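Long-range contacts in ribulose-1,5-bisphosphate carboxylase/oxygenase large subunit (Rhodopseudomonas palustris, PDB 3QFW), which is a Rubisco-like protein of the RuBisCO large-chain family that has a TIM-barrel catalytic domain and probably binds magnesium, its reaction perhaps differing from true ribulose bisphosphate carboxylation: residues Q23-L28 with Y65-G70; K139-S144 with A170-S175; S175-R180 with Y201-S206. One frame throughout, in Å; residues are numbered along the deposited sequence.

Interaction 1. Residues Q23-L28 with Y65-G70; sequences QRALAL and YAVRIG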
# COMPACT_ATOMS: atom_id res chain seq x y z
N GLN B 23 -9.19 -25.72 -10.69
CA GLN B 23 -9.00 -24.72 -11.75
C GLN B 23 -8.57 -23.37 -11.19
O GLN B 23 -7.63 -22.74 -11.67
CB GLN B 23 -10.29 -24.56 -12.56
CG GLN B 23 -10.30 -23.36 -13.51
CD GLN B 23 -11.64 -23.17 -14.22
OE1 GLN B 23 -12.69 -23.11 -13.57
NE2 GLN B 23 -11.61 -23.08 -15.54
N ARG B 24 -9.28 -22.92 -10.16
CA ARG B 24 -8.95 -21.66 -9.50
C ARG B 24 -7.50 -21.67 -9.00
O ARG B 24 -6.79 -20.68 -9.12
CB ARG B 24 -9.90 -21.40 -8.34
CG ARG B 24 -9.64 -20.08 -7.64
CD ARG B 24 -9.87 -18.91 -8.59
NE ARG B 24 -9.62 -17.63 -7.93
CZ ARG B 24 -8.42 -17.07 -7.79
NH1 ARG B 24 -7.34 -17.68 -8.28
NH2 ARG B 24 -8.30 -15.91 -7.17
N ALA B 25 -7.07 -22.80 -8.45
CA ALA B 25 -5.71 -22.87 -7.93
C ALA B 25 -4.67 -22.70 -9.04
O ALA B 25 -3.68 -22.01 -8.86
CB ALA B 25 -5.48 -24.16 -7.15
N LEU B 26 -4.91 -23.33 -10.19
CA LEU B 26 -3.99 -23.22 -11.30
C LEU B 26 -3.93 -21.78 -11.80
O LEU B 26 -2.86 -21.24 -12.06
CB LEU B 26 -4.41 -24.14 -12.45
CG LEU B 26 -3.31 -24.47 -13.46
CD1 LEU B 26 -2.29 -25.39 -12.82
CD2 LEU B 26 -3.90 -25.10 -14.71
N ALA B 27 -5.11 -21.17 -11.94
CA ALA B 27 -5.20 -19.79 -12.39
C ALA B 27 -4.43 -18.86 -11.46
O ALA B 27 -3.80 -17.89 -11.90
CB ALA B 27 -6.67 -19.37 -12.50
N LEU B 28 -4.51 -19.15 -10.16
CA LEU B 28 -3.75 -18.42 -9.16
C LEU B 28 -2.24 -18.57 -9.39
O LEU B 28 -1.50 -17.59 -9.34
CB LEU B 28 -4.13 -18.89 -7.75
CG LEU B 28 -3.14 -18.55 -6.63
CD1 LEU B 28 -2.96 -17.04 -6.50
CD2 LEU B 28 -3.59 -19.16 -5.31
N TYR B 65 -10.58 -23.17 0.89
CA TYR B 65 -9.40 -23.99 0.68
C TYR B 65 -8.12 -23.25 1.01
O TYR B 65 -8.04 -22.03 0.90
CB TYR B 65 -9.34 -24.46 -0.78
CG TYR B 65 -10.48 -25.35 -1.16
CD1 TYR B 65 -11.67 -24.82 -1.63
CD2 TYR B 65 -10.38 -26.73 -1.03
CE1 TYR B 65 -12.73 -25.64 -1.98
CE2 TYR B 65 -11.43 -27.56 -1.37
CZ TYR B 65 -12.60 -27.01 -1.85
OH TYR B 65 -13.65 -27.84 -2.19
N ALA B 66 -7.11 -24.01 1.42
CA ALA B 66 -5.76 -23.50 1.52
C ALA B 66 -4.98 -24.02 0.32
O ALA B 66 -5.02 -25.21 0.02
CB ALA B 66 -5.11 -23.94 2.82
N VAL B 67 -4.29 -23.12 -0.36
CA VAL B 67 -3.55 -23.50 -1.55
C VAL B 67 -2.10 -23.06 -1.42
O VAL B 67 -1.81 -21.88 -1.24
CB VAL B 67 -4.19 -22.91 -2.82
CG1 VAL B 67 -3.35 -23.23 -4.06
CG2 VAL B 67 -5.62 -23.43 -2.97
N ARG B 68 -1.20 -24.03 -1.49
CA ARG B 68 0.23 -23.77 -1.45
C ARG B 68 0.77 -23.64 -2.87
O ARG B 68 0.62 -24.56 -3.69
CB ARG B 68 0.96 -24.88 -0.70
CG ARG B 68 0.83 -24.79 0.81
CD ARG B 68 1.37 -26.03 1.52
NE ARG B 68 2.80 -26.22 1.34
CZ ARG B 68 3.74 -25.74 2.16
NH1 ARG B 68 3.39 -25.01 3.21
NH2 ARG B 68 5.02 -25.97 1.91
N ILE B 69 1.39 -22.50 -3.15
CA ILE B 69 1.96 -22.26 -4.47
C ILE B 69 3.45 -22.07 -4.36
O ILE B 69 3.93 -21.28 -3.54
CB ILE B 69 1.37 -21.00 -5.11
CG1 ILE B 69 -0.15 -21.13 -5.24
CG2 ILE B 69 2.00 -20.74 -6.49
CD1 ILE B 69 -0.57 -22.26 -6.16
N GLY B 70 4.19 -22.81 -5.18
CA GLY B 70 5.63 -22.68 -5.24
C GLY B 70 5.97 -21.65 -6.30
O GLY B 70 5.70 -21.86 -7.49

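Interaction 2. Residues K139-S144 with A170-S175; sequences KPQGLS and ADQAFS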
# COMPACT_ATOMS: atom_id res chain seq x y z
N LYS B 139 -2.36 12.09 21.53
CA LYS B 139 -3.60 12.46 20.87
C LYS B 139 -4.23 13.54 21.72
O LYS B 139 -4.00 13.58 22.93
CB LYS B 139 -4.54 11.26 20.82
CG LYS B 139 -3.94 10.02 20.18
CD LYS B 139 -4.93 8.87 20.16
CE LYS B 139 -4.42 7.73 19.29
NZ LYS B 139 -5.36 6.57 19.25
N PRO B 140 -5.06 14.41 21.11
CA PRO B 140 -5.47 14.45 19.70
C PRO B 140 -4.57 15.32 18.80
O PRO B 140 -3.94 16.25 19.28
CB PRO B 140 -6.86 15.08 19.77
CG PRO B 140 -6.77 16.02 20.95
CD PRO B 140 -5.82 15.37 21.94
N GLN B 141 -4.54 15.01 17.51
CA GLN B 141 -3.65 15.69 16.56
C GLN B 141 -3.94 17.18 16.29
O GLN B 141 -3.21 17.83 15.55
CB GLN B 141 -3.58 14.93 15.22
CG GLN B 141 -4.92 14.65 14.56
CD GLN B 141 -4.79 14.32 13.07
OE1 GLN B 141 -5.23 13.26 12.62
NE2 GLN B 141 -4.21 15.24 12.31
N GLY B 142 -4.99 17.73 16.87
CA GLY B 142 -5.24 19.15 16.72
C GLY B 142 -4.29 20.03 17.52
O GLY B 142 -4.21 21.24 17.29
N LEU B 143 -3.56 19.42 18.45
CA LEU B 143 -2.77 20.14 19.46
C LEU B 143 -1.46 20.76 18.96
O LEU B 143 -0.86 20.27 18.00
CB LEU B 143 -2.45 19.20 20.63
CG LEU B 143 -3.62 18.81 21.54
CD1 LEU B 143 -3.24 17.67 22.48
CD2 LEU B 143 -4.10 20.04 22.31
N SER B 144 -1.03 21.81 19.64
CA SER B 144 0.28 22.41 19.36
C SER B 144 1.37 21.50 19.91
O SER B 144 1.11 20.67 20.78
CB SER B 144 0.38 23.79 20.01
OG SER B 144 0.45 23.66 21.42
N ALA B 170 1.60 13.92 11.22
CA ALA B 170 2.63 13.91 10.20
C ALA B 170 3.36 15.23 10.20
O ALA B 170 4.19 15.48 11.07
CB ALA B 170 2.02 13.61 8.83
N ASP B 171 3.05 16.10 9.25
CA ASP B 171 3.77 17.36 9.13
C ASP B 171 2.78 18.51 8.94
O ASP B 171 3.04 19.46 8.20
CB ASP B 171 4.77 17.27 7.97
CG ASP B 171 5.87 18.31 8.04
OD1 ASP B 171 6.12 18.88 9.13
OD2 ASP B 171 6.51 18.54 6.99
N GLN B 172 1.64 18.42 9.62
CA GLN B 172 0.60 19.43 9.49
C GLN B 172 1.03 20.77 10.08
O GLN B 172 1.79 20.82 11.04
CB GLN B 172 -0.69 18.95 10.17
CG GLN B 172 -1.27 17.68 9.57
CD GLN B 172 -0.88 16.43 10.35
OE1 GLN B 172 0.25 16.31 10.82
NE2 GLN B 172 -1.82 15.51 10.51
N ALA B 173 0.55 21.86 9.49
CA ALA B 173 0.87 23.20 9.99
C ALA B 173 0.56 23.26 11.48
O ALA B 173 1.26 23.94 12.24
CB ALA B 173 0.08 24.26 9.23
N PHE B 174 -0.50 22.57 11.87
CA PHE B 174 -0.86 22.30 13.26
C PHE B 174 0.33 22.16 14.20
O PHE B 174 0.36 22.70 15.30
CB PHE B 174 -1.56 20.94 13.31
CG PHE B 174 -3.01 21.00 13.02
CD1 PHE B 174 -3.76 22.09 13.39
CD2 PHE B 174 -3.63 19.94 12.38
CE1 PHE B 174 -5.11 22.13 13.13
CE2 PHE B 174 -4.97 19.97 12.12
CZ PHE B 174 -5.72 21.07 12.49
N SER B 175 1.28 21.35 13.76
CA SER B 175 2.38 20.91 14.62
C SER B 175 3.37 20.19 13.73
O SER B 175 3.42 18.96 13.72
CB SER B 175 1.88 19.99 15.74
OG SER B 175 1.31 18.80 15.23
O HOH W 1 -0.92 18.09 16.40

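Interaction 3. Residues S175-R180 with Y201-S206; sequences SPFAER and YAPNIS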
# COMPACT_ATOMS: atom_id res chain seq x y z
N SER B 175 1.28 21.35 13.76
CA SER B 175 2.38 20.91 14.62
C SER B 175 3.37 20.19 13.73
O SER B 175 3.42 18.96 13.72
CB SER B 175 1.88 19.99 15.74
OG SER B 175 1.31 18.80 15.23
N PRO B 176 4.15 20.96 12.96
CA PRO B 176 5.09 20.45 11.97
C PRO B 176 6.06 19.46 12.61
O PRO B 176 6.40 19.62 13.77
CB PRO B 176 5.85 21.71 11.54
CG PRO B 176 4.87 22.82 11.76
CD PRO B 176 4.13 22.44 13.00
N PHE B 177 6.51 18.47 11.84
CA PHE B 177 7.37 17.42 12.37
C PHE B 177 8.53 17.96 13.19
O PHE B 177 8.78 17.49 14.30
CB PHE B 177 7.91 16.50 11.27
CG PHE B 177 8.71 15.35 11.81
CD1 PHE B 177 8.09 14.17 12.18
CD2 PHE B 177 10.08 15.48 12.01
CE1 PHE B 177 8.82 13.11 12.72
CE2 PHE B 177 10.81 14.43 12.55
CZ PHE B 177 10.19 13.24 12.90
N ALA B 178 9.26 18.92 12.63
CA ALA B 178 10.45 19.43 13.32
C ALA B 178 10.11 20.01 14.69
O ALA B 178 10.70 19.61 15.70
CB ALA B 178 11.17 20.45 12.46
N GLU B 179 9.16 20.93 14.72
CA GLU B 179 8.72 21.54 15.97
C GLU B 179 8.18 20.53 16.98
O GLU B 179 8.48 20.62 18.17
CB GLU B 179 7.65 22.61 15.69
CG GLU B 179 8.20 23.91 15.12
CD GLU B 179 8.41 23.87 13.62
OE1 GLU B 179 8.33 22.78 13.02
OE2 GLU B 179 8.64 24.95 13.03
N ARG B 180 7.39 19.56 16.51
CA ARG B 180 6.82 18.54 17.40
C ARG B 180 7.88 17.63 18.02
O ARG B 180 7.85 17.35 19.23
CB ARG B 180 5.78 17.70 16.65
CG ARG B 180 5.24 16.53 17.44
CD ARG B 180 4.10 15.82 16.71
NE ARG B 180 4.55 14.89 15.67
CZ ARG B 180 4.50 15.15 14.37
NH1 ARG B 180 4.05 16.32 13.93
NH2 ARG B 180 4.91 14.24 13.49
N TYR B 201 10.57 7.96 22.89
CA TYR B 201 9.60 8.65 22.04
C TYR B 201 9.73 8.26 20.57
O TYR B 201 10.83 8.30 20.00
CB TYR B 201 9.73 10.17 22.21
CG TYR B 201 8.89 10.99 21.25
CD1 TYR B 201 7.53 10.73 21.08
CD2 TYR B 201 9.45 12.04 20.54
CE1 TYR B 201 6.76 11.49 20.19
CE2 TYR B 201 8.69 12.80 19.67
CZ TYR B 201 7.35 12.53 19.50
OH TYR B 201 6.61 13.31 18.63
N ALA B 202 8.61 7.88 19.97
CA ALA B 202 8.59 7.45 18.57
C ALA B 202 7.71 8.39 17.72
O ALA B 202 6.51 8.20 17.62
CB ALA B 202 8.09 6.02 18.47
N PRO B 203 8.32 9.44 17.14
CA PRO B 203 7.58 10.33 16.24
C PRO B 203 7.27 9.68 14.89
O PRO B 203 8.03 8.82 14.43
CB PRO B 203 8.53 11.51 16.05
CG PRO B 203 9.88 10.95 16.35
CD PRO B 203 9.67 9.94 17.43
N ASN B 204 6.16 10.07 14.27
CA ASN B 204 5.76 9.45 13.02
C ASN B 204 6.40 10.13 11.83
O ASN B 204 6.12 11.30 11.55
CB ASN B 204 4.23 9.46 12.87
CG ASN B 204 3.78 8.75 11.60
OD1 ASN B 204 4.04 7.56 11.42
ND2 ASN B 204 3.10 9.49 10.71
N ILE B 205 7.27 9.41 11.12
CA ILE B 205 7.84 9.95 9.88
C ILE B 205 6.99 9.59 8.65
O ILE B 205 6.42 8.51 8.59
CB ILE B 205 9.30 9.53 9.68
CG1 ILE B 205 9.43 8.00 9.66
CG2 ILE B 205 10.16 10.12 10.80
CD1 ILE B 205 10.74 7.51 9.08
N SER B 206 6.96 10.51 7.68
CA SER B 206 5.91 10.55 6.66
C SER B 206 6.40 10.99 5.27
O SER B 206 7.47 11.59 5.14
CB SER B 206 4.84 11.56 7.10
OG SER B 206 3.55 10.99 7.00

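Interaction 1. Residues Q23-L28 with Y65-G70
Ala25 and Val67 meet methyl to methyl, with Ala25 CB 3.9 Å from Val67 CG1. Val67 has that branch anti to its backbone N (chi1 176°), and the same CG1 also lies near Leu28, one helical turn further on, at 4.3 Å from Leu28 CD2. A single methyl of the strand therefore touches two successive inward positions of the helix.

Leu28 and Ile69 cross obliquely rather than lying alongside each other. Leu28 comes in with its CD2 branch, which rests 4.0 Å from Ile69 CG1, so the middle of the isoleucine chain takes the contact. The end of that chain turns to the helix backbone instead: Ile69 CD1 sits 4.1 Å from the carbonyl oxygen of Ala25. No hydrogen bond joins the two segments, and the side chains meet through apolar contacts.

The pattern is that of a helix laid on a sheet. Residues Ala25 and Leu28, spaced three apart, face Val67 and Ile69, spaced two apart, while the CB of Arg68 between them points away from the helix. The local axes come within 9.5 Å and run in roughly the same direction, 35° apart.

In the antiparallel sheet of the N-terminal part of the chain, strand 64-71 pairs with strands 8-15 and 53-59. Helix 18-31 lies on one face: Leu28 also reaches Tyr12 and Ile14 of strand 8-15, Ile69 touches Val54 of strand 53-59, and Tyr65 continues the packing onto Ala18 and Ile21 of the same helix.

Interaction 2. Residues K139-S144 with A170-S175
Ser175 meets Leu143 with its OG set between its own backbone N and carbonyl carbon (chi1 63°), where the hydroxyl donates to a water at 2.6 Å from Ser175 OG. That water donates in turn to two carbonyl oxygens of the other loop, lying 2.7 Å from Leu143 O and 2.5 Å from Gln141 O. One water thus ties the hydroxyl to two backbone carbonyls. Ser175 CB packs directly as well, 3.6 Å from Leu143 O.

Gln172 bends at its second torsion (chi2 97°), and its side chain crosses that of Gln141 at about a right angle, the two amide planes 72° apart. Three bonds hold the Gln172 amide. Its OE1 accepts from Ala170 N at 2.8 Å, while its NE2 donates to Gly168 O and to Thr75 O of the second subunit.

Phe174 lays its ring obliquely beside the turn, with CD2 3.8 Å from Gln141 O and CD1 4.0 Å from Gly142 O. The ring's neighbours across the contact are thus backbone oxygens. They belong to a type I turn from Pro140 to Leu143, entered through a cis peptide bond before Pro140. Beyond the turn, Ser144 is an N-cap whose OG accepts from Ala147 N.

Ala74 of the second subunit packs against Phe174, and Lys139 forms a salt bridge with Glu35 of that subunit, placing these loops at the dimer interface. The loops follow the neighbouring parallel barrel strands 133-138 and 162-165, and lead into helices 145-157 and 177-195 respectively; Ser175 also packs on Pro145 and Leu148 of the first of these helices.

Interaction 3. Residues S175-R180 with Y201-S206
Phe177 and Ile205 run alongside each other in the same direction and supply part of the apolar packing: Phe177 CZ is 3.8 Å from Ile205 CG2. With CG anti to the backbone N (chi1 -176°), the phenyl ring is carried toward Ile205 and Pro203. Pro203 meets the ring obliquely, with its CB 3.7 Å from Phe177 CE1. Gln215 and Ile219 of helix 209-222 also pack on Phe177.

These residues belong to a beta-alpha-beta crossover of the TIM barrel, in which strand 162-165 leads through helix 177-195 to the parallel strand 200-202. The first turn of the helix therefore faces the chain emerging from the next strand.

Among the polar groups, the carbonyl of Asn204 is buried and has no hydrogen-bond partner in the model. Its oxygen lies at the Phe177 ring edge, 3.5 Å from CE1, and at the edge of the Arg180 guanidinium, where Arg180 NH2 is a long 3.7 Å from Asn204 O. That NH2 bonds to Ala170 O.

Arg180 and Tyr201 cross at about a right angle, with guanidinium and ring planes 87° apart. The closest approach is by the aliphatic part of the arginine, Arg180 CG being 3.7 Å from Tyr201 OH. Asp165 bridges the polar ends: its OD2 pairs with Arg180 NE in a salt bridge and also takes Asn204 N, while its OD1 bonds Tyr201 OH.

Interactions 2 and 3 form one continuous region: their centres are about 9 Å apart and they share Ser175, where the loop runs into helix 177-195. A probable hydrogen bond of 2.8 Å from Phe177 N to Asp171 OD1 also joins them. Interaction 1 belongs to the N-terminal sheet, on the opposite side of the chain's centre, its centre about 46 Å from interaction 2 and about 44 Å from interaction 3. Across the dimer, Ala74 of the second subunit, just after its strand 64-71, packs at interaction 2, although no other chain touches the segments of interaction 1. In Rubisco relatives the active site lies at the C-terminal ends of the barrel strands, whence the loops of interaction 2 emerge.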